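Local coordinates for early 35 kDa protein (Autographa californica nucleopolyhedrovirus, PDB 1P35), which inhibits host caspases and so blocks the apoptotic response of the infected insect cell, and also suppresses antiviral RNA interference, at residues P5-V10 against N35-K40; Q12-D17 against V28-I33; P41-F46 against V151-P156; Y100-Q105 against Q164-E169. All blocks are in the same frame, centred on the assembly; numbering follows the deposited sequence.

Contact 1: residues P5-V10 against N35-K40; sequences PVEIDV and NTQLTK
Asp9 and Asn35 are joined by the straightest bond of this contact: the backbone N of Asp9 reaches OD1 of Asn35 at 3.1 Å with an N-H...O angle of 176°, in the carbonyl plane and on a lone pair. Asn35 CG lies beside its own backbone N (chi1 -56°), which brings CG toward the 5-10 loop. A second amide lies further out. Gln37 NE2 is 3.2 Å from OE1 of Glu7, but this bond is doubtful, because the same NE2 comes to 2.5 Å from Asn35 ND2, donor against donor, and leaves the orientation of the amides uncertain. Beneath the polar pairs lies a small apolar layer. The CD1 methyl of Ile8 touches both methyls of Leu38, CD1 and CD2, each at 3.6 Å; it also lies against the Asn35 amide, with Ile8 CD1 3.8 Å from Asn35 CG. Ile8 also touches Ile33 and Ile3, and Phe158 packs on Leu38. The two loops thus join at the end of the 10-21/24-33 hairpin, where the backbone of Asp9 also bonds to that of Met34. The Asn35 amide in effect takes the place a backbone carbonyl might have, probably extending the pairing past the strand ends. The straight Asp9-Asn35 bond is therefore the secure polar link between the loops, whereas what the outer amide of Gln37 contributes depends on an orientation that remains open.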
loop_
_atom_site.group_PDB
_atom_site.type_symbol
_atom_site.label_atom_id
_atom_site.label_comp_id
_atom_site.label_asym_id
_atom_site.label_seq_id
_atom_site.Cartn_x
_atom_site.Cartn_y
_atom_site.Cartn_z
ATOM N N PRO A 5 -1.419 28.118 14.397
ATOM C CA PRO A 5 -2.289 28.546 15.491
ATOM C C PRO A 5 -2.428 27.373 16.454
ATOM O O PRO A 5 -2.311 26.232 16.032
ATOM C CB PRO A 5 -3.602 28.810 14.775
ATOM C CG PRO A 5 -3.125 29.389 13.457
ATOM C CD PRO A 5 -2.069 28.365 13.097
ATOM N N VAL A 6 -2.724 27.637 17.722
ATOM C CA VAL A 6 -2.824 26.543 18.680
ATOM C C VAL A 6 -4.094 25.684 18.640
ATOM O O VAL A 6 -4.156 24.622 19.261
ATOM C CB VAL A 6 -2.596 27.057 20.113
ATOM C CG1 VAL A 6 -1.145 27.541 20.265
ATOM C CG2 VAL A 6 -3.580 28.193 20.414
ATOM N N GLU A 7 -5.111 26.129 17.923
ATOM C CA GLU A 7 -6.330 25.329 17.825
ATOM C C GLU A 7 -5.955 23.989 17.153
ATOM O O GLU A 7 -6.004 22.931 17.770
ATOM C CB GLU A 7 -7.369 26.077 16.965
ATOM C CG GLU A 7 -6.837 26.449 15.565
ATOM C CD GLU A 7 -7.802 27.245 14.706
ATOM O OE1 GLU A 7 -8.926 26.751 14.465
ATOM O OE2 GLU A 7 -7.422 28.357 14.263
ATOM N N ILE A 8 -5.550 24.098 15.888
ATOM C CA ILE A 8 -5.154 23.011 15.006
ATOM C C ILE A 8 -5.139 21.603 15.560
ATOM O O ILE A 8 -4.425 21.326 16.505
ATOM C CB ILE A 8 -3.766 23.272 14.391
ATOM C CG1 ILE A 8 -3.763 24.607 13.655
ATOM C CG2 ILE A 8 -3.431 22.146 13.408
ATOM C CD1 ILE A 8 -4.736 24.630 12.506
ATOM N N ASP A 9 -5.898 20.718 14.912
ATOM C CA ASP A 9 -5.998 19.325 15.293
ATOM C C ASP A 9 -5.192 18.455 14.318
ATOM O O ASP A 9 -5.394 18.498 13.115
ATOM C CB ASP A 9 -7.468 18.899 15.296
ATOM C CG ASP A 9 -7.775 17.909 16.396
ATOM O OD1 ASP A 9 -7.358 16.732 16.280
ATOM O OD2 ASP A 9 -8.408 18.325 17.397
ATOM N N VAL A 10 -4.278 17.673 14.868
ATOM C CA VAL A 10 -3.396 16.795 14.134
ATOM C C VAL A 10 -3.426 15.397 14.689
ATOM O O VAL A 10 -3.850 15.201 15.807
ATOM C CB VAL A 10 -1.887 17.307 14.226
ATOM C CG1 VAL A 10 -1.415 17.409 15.694
ATOM C CG2 VAL A 10 -0.968 16.354 13.500
ATOM N N ASN A 35 -8.102 20.520 10.159
ATOM C CA ASN A 35 -8.909 21.736 9.904
ATOM C C ASN A 35 -9.259 22.086 8.444
ATOM O O ASN A 35 -8.453 21.895 7.531
ATOM C CB ASN A 35 -8.214 22.930 10.542
ATOM C CG ASN A 35 -7.972 22.716 12.008
ATOM O OD1 ASN A 35 -7.376 21.704 12.410
ATOM N ND2 ASN A 35 -8.429 23.652 12.826
ATOM N N THR A 36 -10.473 22.603 8.235
ATOM C CA THR A 36 -10.936 22.997 6.888
ATOM C C THR A 36 -11.081 24.506 6.746
ATOM O O THR A 36 -10.928 25.045 5.647
ATOM C CB THR A 36 -12.329 22.402 6.493
ATOM O OG1 THR A 36 -13.303 22.743 7.488
ATOM C CG2 THR A 36 -12.252 20.901 6.288
ATOM N N GLN A 37 -11.401 25.175 7.850
ATOM C CA GLN A 37 -11.568 26.624 7.848
ATOM C C GLN A 37 -10.278 27.300 7.355
ATOM O O GLN A 37 -10.157 27.637 6.178
ATOM C CB GLN A 37 -11.927 27.121 9.266
ATOM C CG GLN A 37 -10.875 26.841 10.373
ATOM C CD GLN A 37 -10.823 25.387 10.843
ATOM O OE1 GLN A 37 -11.253 24.473 10.130
ATOM N NE2 GLN A 37 -10.269 25.167 12.048
ATOM N N LEU A 38 -9.326 27.461 8.274
ATOM C CA LEU A 38 -8.011 28.061 8.049
ATOM C C LEU A 38 -7.825 28.937 6.818
ATOM O O LEU A 38 -7.806 28.459 5.680
ATOM C CB LEU A 38 -6.938 26.971 8.055
ATOM C CG LEU A 38 -6.854 26.117 9.318
ATOM C CD1 LEU A 38 -5.778 25.055 9.127
ATOM C CD2 LEU A 38 -6.574 27.000 10.523
ATOM N N THR A 39 -7.669 30.231 7.068
ATOM C CA THR A 39 -7.443 31.202 5.998
ATOM C C THR A 39 -5.951 31.586 5.959
ATOM O O THR A 39 -5.468 32.114 4.960
ATOM C CB THR A 39 -8.324 32.455 6.209
ATOM O OG1 THR A 39 -8.015 33.038 7.476
ATOM C CG2 THR A 39 -9.798 32.066 6.203
ATOM N N LYS A 40 -5.229 31.305 7.040
ATOM C CA LYS A 40 -3.779 31.586 7.113
ATOM C C LYS A 40 -2.970 30.288 7.219
ATOM O O LYS A 40 -3.516 29.231 7.497
ATOM C CB LYS A 40 -3.486 32.510 8.294
ATOM C CG LYS A 40 -4.153 33.867 8.070
ATOM C CD LYS A 40 -4.078 34.781 9.276
ATOM C CE LYS A 40 -4.697 36.148 8.941
ATOM N NZ LYS A 40 -4.592 37.036 10.136
#

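Contact 2: residues Q12-D17 against V28-I33; sequences QTIIRD and VYINKI. With PO4 (phosphate ion), chain D; EDO (1,2-ethanediol), chain G.
Ile15 and Tyr29 face each other as an antiparallel non-hydrogen-bonded pair, and their first torsions direct the branches that touch: Tyr29 CG is anti to its backbone N (chi1 -171°) and Ile15 CG1 lies beside its own N (chi1 -62°). The side chains run alongside each other, with Ile15 CG1 3.8 Å from Tyr29 CD2. Further along the ring, Thr13 CG2 comes to 3.5 Å from Tyr29 OH. Thr13 OG1, beside its backbone N, leaves CG2 to pack on this hydroxyl end and shares a water with Tyr29 OH and with Asn31 ND2, from which the water accepts a hydrogen. Asn31 OD1 is bonded to Tyr100 OH, and the Tyr29 ring stacks on Phe46. On the other face Ile14 sits against Ile30, CB to CB at 4.1 Å, and the long side chains of Gln12 and Lys32 cross. Arg16 bends at chi3 and offers NH1 to phosphate O4 at 3.2 Å and to ethanediol O2 at 3.1 Å; NH2 bonds to phosphate O1 and forms a salt bridge with Glu26. Lys58 and Arg79 of the second subunit also bind the phosphate. Four backbone bonds pair strands 10-21 and 24-33 as a beta hairpin. Its chemistry is divided by face: a water links three polar groups beside Tyr29, while the guanidinium, bonded to both Glu26 and a phosphate probably from the crystallisation liquor, would have its charge partly balanced.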
loop_
_atom_site.group_PDB
_atom_site.type_symbol
_atom_site.label_atom_id
_atom_site.label_comp_id
_atom_site.label_asym_id
_atom_site.label_seq_id
_atom_site.Cartn_x
_atom_site.Cartn_y
_atom_site.Cartn_z
ATOM N N GLN A 12 -1.625 11.033 13.639
ATOM C CA GLN A 12 -0.838 10.199 12.754
ATOM C C GLN A 12 0.487 10.799 12.232
ATOM O O GLN A 12 0.722 10.868 11.009
ATOM C CB GLN A 12 -1.698 9.792 11.548
ATOM C CG GLN A 12 -3.053 9.153 11.869
ATOM C CD GLN A 12 -3.946 9.108 10.625
ATOM O OE1 GLN A 12 -3.776 8.260 9.729
ATOM N NE2 GLN A 12 -4.868 10.072 10.539
ATOM N N THR A 13 1.364 11.174 13.158
ATOM C CA THR A 13 2.655 11.716 12.819
ATOM C C THR A 13 3.636 10.546 12.636
ATOM O O THR A 13 3.709 9.631 13.459
ATOM C CB THR A 13 3.130 12.717 13.929
ATOM O OG1 THR A 13 2.188 13.803 14.018
ATOM C CG2 THR A 13 4.484 13.303 13.599
ATOM N N ILE A 14 4.362 10.581 11.527
ATOM C CA ILE A 14 5.351 9.563 11.185
ATOM C C ILE A 14 6.681 10.267 10.943
ATOM O O ILE A 14 6.750 11.216 10.171
ATOM C CB ILE A 14 4.905 8.818 9.921
ATOM C CG1 ILE A 14 3.479 8.277 10.153
ATOM C CG2 ILE A 14 5.816 7.647 9.646
ATOM C CD1 ILE A 14 2.909 7.513 8.976
ATOM N N ILE A 15 7.742 9.745 11.557
ATOM C CA ILE A 15 9.040 10.348 11.514
ATOM C C ILE A 15 10.113 9.355 11.229
ATOM O O ILE A 15 10.048 8.223 11.698
ATOM C CB ILE A 15 9.380 10.948 12.896
ATOM C CG1 ILE A 15 8.387 12.051 13.250
ATOM C CG2 ILE A 15 10.861 11.373 12.960
ATOM C CD1 ILE A 15 8.555 12.517 14.743
ATOM N N ARG A 16 11.113 9.796 10.460
ATOM C CA ARG A 16 12.275 8.963 10.187
ATOM C C ARG A 16 13.448 9.926 10.153
ATOM O O ARG A 16 13.360 11.027 9.583
ATOM C CB ARG A 16 12.185 8.238 8.841
ATOM C CG ARG A 16 13.195 7.116 8.763
ATOM C CD ARG A 16 13.351 6.478 7.351
ATOM N NE ARG A 16 13.919 7.455 6.436
ATOM C CZ ARG A 16 14.137 7.266 5.141
ATOM N NH1 ARG A 16 13.830 6.106 4.567
ATOM N NH2 ARG A 16 14.687 8.247 4.430
ATOM N N ASP A 17 14.550 9.530 10.785
ATOM C CA ASP A 17 15.737 10.366 10.811
ATOM C C ASP A 17 16.901 9.385 10.717
ATOM O O ASP A 17 17.070 8.548 11.586
ATOM C CB ASP A 17 15.776 11.182 12.099
ATOM C CG ASP A 17 16.947 12.146 12.152
ATOM O OD1 ASP A 17 18.092 11.659 12.152
ATOM O OD2 ASP A 17 16.722 13.380 12.210
ATOM N N VAL A 28 12.580 13.002 7.911
ATOM C CA VAL A 28 11.371 12.829 7.144
ATOM C C VAL A 28 10.320 12.987 8.239
ATOM O O VAL A 28 10.392 12.366 9.341
ATOM C CB VAL A 28 11.285 11.450 6.442
ATOM C CG1 VAL A 28 9.866 11.266 5.874
ATOM C CG2 VAL A 28 12.209 11.415 5.246
ATOM N N TYR A 29 9.362 13.862 7.968
ATOM C CA TYR A 29 8.390 14.184 8.982
ATOM C C TYR A 29 7.079 14.298 8.208
ATOM O O TYR A 29 6.979 15.108 7.269
ATOM C CB TYR A 29 8.781 15.535 9.662
ATOM C CG TYR A 29 7.942 15.867 10.908
ATOM C CD1 TYR A 29 6.639 16.283 10.762
ATOM C CD2 TYR A 29 8.440 15.690 12.220
ATOM C CE1 TYR A 29 5.816 16.519 11.840
ATOM C CE2 TYR A 29 7.602 15.926 13.363
ATOM C CZ TYR A 29 6.265 16.350 13.129
ATOM O OH TYR A 29 5.343 16.621 14.134
ATOM N N ILE A 30 6.103 13.482 8.622
ATOM C CA ILE A 30 4.792 13.386 7.985
ATOM C C ILE A 30 3.700 13.440 9.058
ATOM O O ILE A 30 3.812 12.794 10.150
ATOM C CB ILE A 30 4.616 11.982 7.280
ATOM C CG1 ILE A 30 5.571 11.822 6.129
ATOM C CG2 ILE A 30 3.204 11.783 6.742
ATOM C CD1 ILE A 30 6.309 10.437 6.240
ATOM N N ASN A 31 2.653 14.217 8.780
ATOM C CA ASN A 31 1.523 14.223 9.728
ATOM C C ASN A 31 0.222 14.480 8.993
ATOM O O ASN A 31 0.223 14.662 7.774
ATOM C CB ASN A 31 1.704 15.243 10.881
ATOM C CG ASN A 31 1.668 16.707 10.435
ATOM O OD1 ASN A 31 1.342 17.043 9.285
ATOM N ND2 ASN A 31 2.040 17.594 11.360
ATOM N N LYS A 32 -0.886 14.465 9.721
ATOM C CA LYS A 32 -2.177 14.720 9.104
ATOM C C LYS A 32 -3.018 15.726 9.844
ATOM O O LYS A 32 -3.506 15.459 10.952
ATOM C CB LYS A 32 -2.933 13.408 8.917
ATOM C CG LYS A 32 -4.221 13.526 8.110
ATOM C CD LYS A 32 -4.801 12.152 7.782
ATOM C CE LYS A 32 -3.770 11.313 7.024
ATOM N NZ LYS A 32 -4.280 9.996 6.606
ATOM N N ILE A 33 -3.204 16.886 9.231
ATOM C CA ILE A 33 -3.995 17.979 9.847
ATOM C C ILE A 33 -5.477 17.978 9.458
ATOM O O ILE A 33 -5.829 17.871 8.296
ATOM C CB ILE A 33 -3.334 19.359 9.520
ATOM C CG1 ILE A 33 -1.956 19.391 10.192
ATOM C CG2 ILE A 33 -4.228 20.545 10.003
ATOM C CD1 ILE A 33 -1.100 20.604 9.901
HETATM P P PO4 D . 15.540 6.156 1.004
HETATM O O1 PO4 D . 16.130 7.415 1.626
HETATM O O2 PO4 D . 15.719 6.236 -0.500
HETATM O O3 PO4 D . 16.243 4.914 1.533
HETATM O O4 PO4 D . 14.087 6.084 1.386
HETATM C C1 EDO G . 11.536 2.591 6.254
HETATM O O1 EDO G . 11.714 1.415 5.419
HETATM C C2 EDO G . 12.802 2.964 6.962
HETATM O O2 EDO G . 13.729 3.410 6.007
HETATM O O HOH W 1 2.644 16.396 13.961
#

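Contact 3: residues P41-F46 against V151-P156; sequences PVLMMF and VCVLKP
Val42 and Met44 pair with Leu154 and Cys152 through four backbone hydrogen bonds, two to each pair. The shortest runs from Cys152 N to Met44 O at 2.7 Å, and the longest, Val42 N to Leu154 O at 3.1 Å, meets the carbonyl in its plane on a lone pair. Weaker CA-H...O contacts fill the steps between, Val153 CA lying 3.4 Å from Val42 O. Apolar contacts divide by face. On the side of Val42, Met44, Cys152 and Leu154, the beta carbons of Val42 and Leu154 stand 3.8 Å apart. On the opposite side Met45 SD lies beside Val151 CG2, the side chains running alongside each other, and Leu43 lies alongside Val153 likewise. Where the strands run out, Pro41 packs tightly: its CB is 3.4 Å from Val153 CG1, closer than usual carbon contact, and its ring lies beside that of Pro156. Sulfur meets aromatic at the other end. Cys152 SG, beside its backbone N (chi1 -48°), approaches Phe46 CE2 to 3.8 Å and comes in obliquely, 51° off the ring normal. Phe46 also touches Leu27, while Tyr100 and Leu166 lie against Cys152. Strand 2-4 bonds to the other edge of 42-48, and strand 98-106 to that of 148-154. This is regular antiparallel beta pairing inside a sheet, bringing together strands more than a hundred residues apart, with the Val42, Met44, Cys152 and Leu154 face packed toward strands 24-33 and 164-170.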
loop_
_atom_site.group_PDB
_atom_site.type_symbol
_atom_site.label_atom_id
_atom_site.label_comp_id
_atom_site.label_asym_id
_atom_site.label_seq_id
_atom_site.Cartn_x
_atom_site.Cartn_y
_atom_site.Cartn_z
ATOM N N PRO A 41 -1.660 30.345 6.958
ATOM C CA PRO A 41 -0.905 29.095 7.060
ATOM C C PRO A 41 -0.712 28.527 8.481
ATOM O O PRO A 41 -0.891 29.213 9.518
ATOM C CB PRO A 41 0.429 29.452 6.411
ATOM C CG PRO A 41 0.080 30.762 5.566
ATOM C CD PRO A 41 -0.774 31.452 6.550
ATOM N N VAL A 42 -0.374 27.242 8.493
ATOM C CA VAL A 42 -0.067 26.514 9.706
ATOM C C VAL A 42 1.466 26.658 9.774
ATOM O O VAL A 42 2.162 26.430 8.774
ATOM C CB VAL A 42 -0.420 24.996 9.551
ATOM C CG1 VAL A 42 0.074 24.213 10.759
ATOM C CG2 VAL A 42 -1.917 24.814 9.355
ATOM N N LEU A 43 1.975 27.080 10.922
ATOM C CA LEU A 43 3.416 27.195 11.132
ATOM C C LEU A 43 3.783 26.071 12.126
ATOM O O LEU A 43 3.397 26.118 13.298
ATOM C CB LEU A 43 3.774 28.551 11.754
ATOM C CG LEU A 43 3.062 29.758 11.126
ATOM C CD1 LEU A 43 3.640 31.076 11.623
ATOM C CD2 LEU A 43 3.190 29.660 9.608
ATOM N N MET A 44 4.449 25.033 11.640
ATOM C CA MET A 44 4.871 23.959 12.518
ATOM C C MET A 44 6.377 24.122 12.729
ATOM O O MET A 44 7.122 24.257 11.777
ATOM C CB MET A 44 4.574 22.596 11.902
ATOM C CG MET A 44 5.167 21.445 12.720
ATOM S SD MET A 44 4.690 19.760 12.239
ATOM C CE MET A 44 5.452 19.560 10.597
ATOM N N MET A 45 6.828 24.130 13.963
ATOM C CA MET A 45 8.255 24.318 14.181
ATOM C C MET A 45 8.785 23.325 15.133
ATOM O O MET A 45 8.045 22.814 15.963
ATOM C CB MET A 45 8.517 25.714 14.716
ATOM C CG MET A 45 7.780 26.836 13.935
ATOM S SD MET A 45 8.603 28.375 14.330
ATOM C CE MET A 45 7.243 29.560 13.918
ATOM N N PHE A 46 10.066 23.005 15.028
ATOM C CA PHE A 46 10.578 22.055 15.995
ATOM C C PHE A 46 12.089 22.065 15.965
ATOM O O PHE A 46 12.735 22.500 14.982
ATOM C CB PHE A 46 9.987 20.645 15.719
ATOM C CG PHE A 46 10.266 20.103 14.307
ATOM C CD1 PHE A 46 11.516 19.550 13.982
ATOM C CD2 PHE A 46 9.262 20.127 13.314
ATOM C CE1 PHE A 46 11.779 19.021 12.708
ATOM C CE2 PHE A 46 9.506 19.605 12.023
ATOM C CZ PHE A 46 10.776 19.043 11.719
ATOM N N VAL A 151 11.365 25.452 10.460
ATOM C CA VAL A 151 10.114 26.233 10.395
ATOM C C VAL A 151 9.366 25.695 9.181
ATOM O O VAL A 151 9.831 25.820 8.049
ATOM C CB VAL A 151 10.434 27.731 10.209
ATOM C CG1 VAL A 151 9.148 28.529 10.092
ATOM C CG2 VAL A 151 11.339 28.239 11.377
ATOM N N CYS A 152 8.224 25.068 9.421
ATOM C CA CYS A 152 7.467 24.430 8.352
ATOM C C CYS A 152 6.146 25.136 8.071
ATOM O O CYS A 152 5.327 25.263 8.969
ATOM C CB CYS A 152 7.282 22.988 8.765
ATOM S SG CYS A 152 8.950 22.280 9.328
ATOM N N VAL A 153 5.942 25.612 6.840
ATOM C CA VAL A 153 4.717 26.360 6.536
ATOM C C VAL A 153 3.778 25.556 5.664
ATOM O O VAL A 153 4.195 24.940 4.705
ATOM C CB VAL A 153 4.974 27.720 5.812
ATOM C CG1 VAL A 153 3.636 28.452 5.632
ATOM C CG2 VAL A 153 5.950 28.608 6.617
ATOM N N LEU A 154 2.504 25.529 6.038
ATOM C CA LEU A 154 1.539 24.792 5.265
ATOM C C LEU A 154 0.530 25.779 4.721
ATOM O O LEU A 154 -0.216 26.374 5.491
ATOM C CB LEU A 154 0.837 23.754 6.143
ATOM C CG LEU A 154 -0.101 22.796 5.399
ATOM C CD1 LEU A 154 0.724 22.035 4.384
ATOM C CD2 LEU A 154 -0.772 21.790 6.389
ATOM N N LYS A 155 0.532 25.971 3.399
ATOM C CA LYS A 155 -0.418 26.869 2.754
ATOM C C LYS A 155 -1.803 26.372 3.142
ATOM O O LYS A 155 -2.023 25.175 3.189
ATOM C CB LYS A 155 -0.237 26.832 1.226
ATOM C CG LYS A 155 1.111 27.395 0.716
ATOM C CD LYS A 155 1.213 27.473 -0.837
ATOM C CE LYS A 155 2.526 28.142 -1.302
ATOM N NZ LYS A 155 2.632 28.307 -2.792
ATOM N N PRO A 156 -2.752 27.283 3.415
ATOM C CA PRO A 156 -4.156 27.081 3.819
ATOM C C PRO A 156 -5.186 26.344 2.954
ATOM O O PRO A 156 -6.189 25.822 3.489
ATOM C CB PRO A 156 -4.623 28.502 4.120
ATOM C CG PRO A 156 -3.856 29.287 3.123
ATOM C CD PRO A 156 -2.473 28.727 3.384
#

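Contact 4: residues Y100-Q105 against Q164-E169; sequences YSVSCQ and QVLSFE
Tyr100 lies against Gln164 and Leu166 with different parts of its ring. Tyr100 CE1 comes to 3.3 Å from Gln164 CB, with CZ and OH close to the same carbon; the side chains cross at about a right angle, and the ring and the Gln164 amide are turned 85° apart. Tyr100 CD1 touches Leu166 CD2 at 3.9 Å, from an oblique direction. At the ring edge and in its plane lies the carbonyl oxygen of Val165, which also accepts the one hydrogen bond between the segments, from Tyr100 N at 3.0 Å and nearly along the C=O axis. Next along the strand, Val102 crosses two side chains at about a right angle, using a different methyl for each: Val102 CG2 lies 4.1 Å from Leu166 CB, and Val102 CG1 is 4.0 Å from Phe168 CD2. The CB atoms of Leu166 and Phe168 point toward 100-105, and the first torsion then places CG between backbone N and carbonyl carbon (chi1 69° and 63°), a crowded position. The second shell sets these groups. With its hydroxyl held by Asn31, the Tyr100 ring is probably kept from shifting, and Leu154 of strand 148-154 packs on it. Ile52 lies against both Val102 and Phe168. Backbone bonds of Val165 with Glu98 and with Tyr100 make the parallel pairing; from there the strands diverge toward Val102 and Phe168, 98-106 pairing with 148-154 on its other edge. The geometry is that of a short parallel strand pairing that opens into side-chain packing.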
loop_
_atom_site.group_PDB
_atom_site.type_symbol
_atom_site.label_atom_id
_atom_site.label_comp_id
_atom_site.label_asym_id
_atom_site.label_seq_id
_atom_site.Cartn_x
_atom_site.Cartn_y
_atom_site.Cartn_z
ATOM N N TYR A 100 5.080 20.823 3.210
ATOM C CA TYR A 100 5.303 22.014 3.971
ATOM C C TYR A 100 6.478 22.744 3.296
ATOM O O TYR A 100 7.357 22.114 2.703
ATOM C CB TYR A 100 5.730 21.728 5.405
ATOM C CG TYR A 100 4.667 21.162 6.350
ATOM C CD1 TYR A 100 4.419 19.791 6.438
ATOM C CD2 TYR A 100 4.003 21.997 7.215
ATOM C CE1 TYR A 100 3.536 19.283 7.388
ATOM C CE2 TYR A 100 3.120 21.502 8.167
ATOM C CZ TYR A 100 2.889 20.154 8.257
ATOM O OH TYR A 100 2.020 19.691 9.229
ATOM N N SER A 101 6.462 24.067 3.408
ATOM C CA SER A 101 7.527 24.927 2.920
ATOM C C SER A 101 8.523 25.012 4.142
ATOM O O SER A 101 8.151 25.431 5.233
ATOM C CB SER A 101 6.925 26.308 2.558
ATOM O OG SER A 101 7.893 27.143 1.974
ATOM N N VAL A 102 9.769 24.602 3.930
ATOM C CA VAL A 102 10.799 24.571 4.967
ATOM C C VAL A 102 11.891 25.655 4.923
ATOM O O VAL A 102 12.492 25.940 3.847
ATOM C CB VAL A 102 11.526 23.171 4.939
ATOM C CG1 VAL A 102 12.603 23.094 5.953
ATOM C CG2 VAL A 102 10.473 22.044 5.154
ATOM N N SER A 103 12.131 26.244 6.093
ATOM C CA SER A 103 13.210 27.219 6.298
ATOM C C SER A 103 13.870 26.872 7.667
ATOM O O SER A 103 13.348 26.033 8.414
ATOM C CB SER A 103 12.701 28.691 6.258
ATOM O OG SER A 103 11.855 29.026 7.344
ATOM N N CYS A 104 15.011 27.469 7.992
ATOM C CA CYS A 104 15.696 27.105 9.242
ATOM C C CYS A 104 16.214 28.326 9.962
ATOM O O CYS A 104 16.740 29.261 9.317
ATOM C CB CYS A 104 16.878 26.157 8.932
ATOM S SG CYS A 104 17.758 25.468 10.375
ATOM N N GLN A 105 16.054 28.310 11.287
ATOM C CA GLN A 105 16.484 29.379 12.177
ATOM C C GLN A 105 17.370 28.787 13.258
ATOM O O GLN A 105 17.050 27.732 13.854
ATOM C CB GLN A 105 15.279 30.059 12.863
ATOM C CG GLN A 105 14.362 30.827 11.906
ATOM C CD GLN A 105 15.154 31.878 11.136
ATOM O OE1 GLN A 105 14.749 32.341 10.070
ATOM N NE2 GLN A 105 16.294 32.255 11.686
ATOM N N GLN A 164 0.474 15.616 5.159
ATOM C CA GLN A 164 1.263 16.830 4.957
ATOM C C GLN A 164 2.666 16.314 5.181
ATOM O O GLN A 164 2.929 15.745 6.229
ATOM C CB GLN A 164 0.943 17.909 5.972
ATOM C CG GLN A 164 -0.526 17.996 6.360
ATOM C CD GLN A 164 -1.424 18.104 5.185
ATOM O OE1 GLN A 164 -1.022 18.603 4.127
ATOM N NE2 GLN A 164 -2.666 17.661 5.353
ATOM N N VAL A 165 3.573 16.515 4.218
ATOM C CA VAL A 165 4.892 15.916 4.334
ATOM C C VAL A 165 6.069 16.874 4.132
ATOM O O VAL A 165 5.910 17.999 3.634
ATOM C CB VAL A 165 4.986 14.720 3.338
ATOM C CG1 VAL A 165 3.688 13.877 3.402
ATOM C CG2 VAL A 165 5.108 15.241 1.873
ATOM N N LEU A 166 7.244 16.450 4.595
ATOM C CA LEU A 166 8.449 17.262 4.436
ATOM C C LEU A 166 9.607 16.352 4.703
ATOM O O LEU A 166 9.451 15.337 5.360
ATOM C CB LEU A 166 8.508 18.438 5.408
ATOM C CG LEU A 166 8.702 18.147 6.918
ATOM C CD1 LEU A 166 10.165 18.136 7.281
ATOM C CD2 LEU A 166 8.057 19.240 7.747
ATOM N N SER A 167 10.757 16.702 4.142
ATOM C CA SER A 167 11.981 15.968 4.364
ATOM C C SER A 167 13.149 16.884 4.006
ATOM O O SER A 167 13.050 17.694 3.106
ATOM C CB SER A 167 12.013 14.670 3.546
ATOM O OG SER A 167 11.729 14.897 2.174
ATOM N N PHE A 168 14.258 16.752 4.715
ATOM C CA PHE A 168 15.381 17.604 4.436
ATOM C C PHE A 168 16.635 17.004 5.080
ATOM O O PHE A 168 16.532 16.140 5.973
ATOM C CB PHE A 168 15.076 19.036 4.960
ATOM C CG PHE A 168 14.874 19.110 6.489
ATOM C CD1 PHE A 168 15.926 18.835 7.364
ATOM C CD2 PHE A 168 13.614 19.373 7.027
ATOM C CE1 PHE A 168 15.720 18.805 8.769
ATOM C CE2 PHE A 168 13.388 19.353 8.405
ATOM C CZ PHE A 168 14.455 19.059 9.280
ATOM N N GLU A 169 17.804 17.401 4.582
ATOM C CA GLU A 169 19.057 16.958 5.171
ATOM C C GLU A 169 19.614 18.087 6.018
ATOM O O GLU A 169 19.454 19.266 5.700
ATOM C CB GLU A 169 20.095 16.591 4.113
ATOM C CG GLU A 169 19.907 15.214 3.552
ATOM C CD GLU A 169 20.759 14.963 2.341
ATOM O OE1 GLU A 169 21.938 15.331 2.387
ATOM O OE2 GLU A 169 20.266 14.377 1.359
#

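How the contacts relate
Contacts 2, 3 and 4 lie among the beta strands of P35, and contact 1 is a loop contact beside them. Contact 2, a sequence-local hairpin, falls within the span bounded by contact 1, which joins the loops at that hairpin's end; their centres are about 17 Å apart. The chain then enters strand 42-48 of contact 3, whose centre is about 11 Å from that of contact 1, with Pro156 packed on the 35-40 loop. Contacts 3 and 4 alternate along the sequence, and their centres are about 9 Å apart; strands 98-106 and 148-154 are neighbours. Strand 164-170 leads back from contact 4 to 24-33 of contact 2. Met44 touches both Tyr29 and Tyr100, tying distant sequence together.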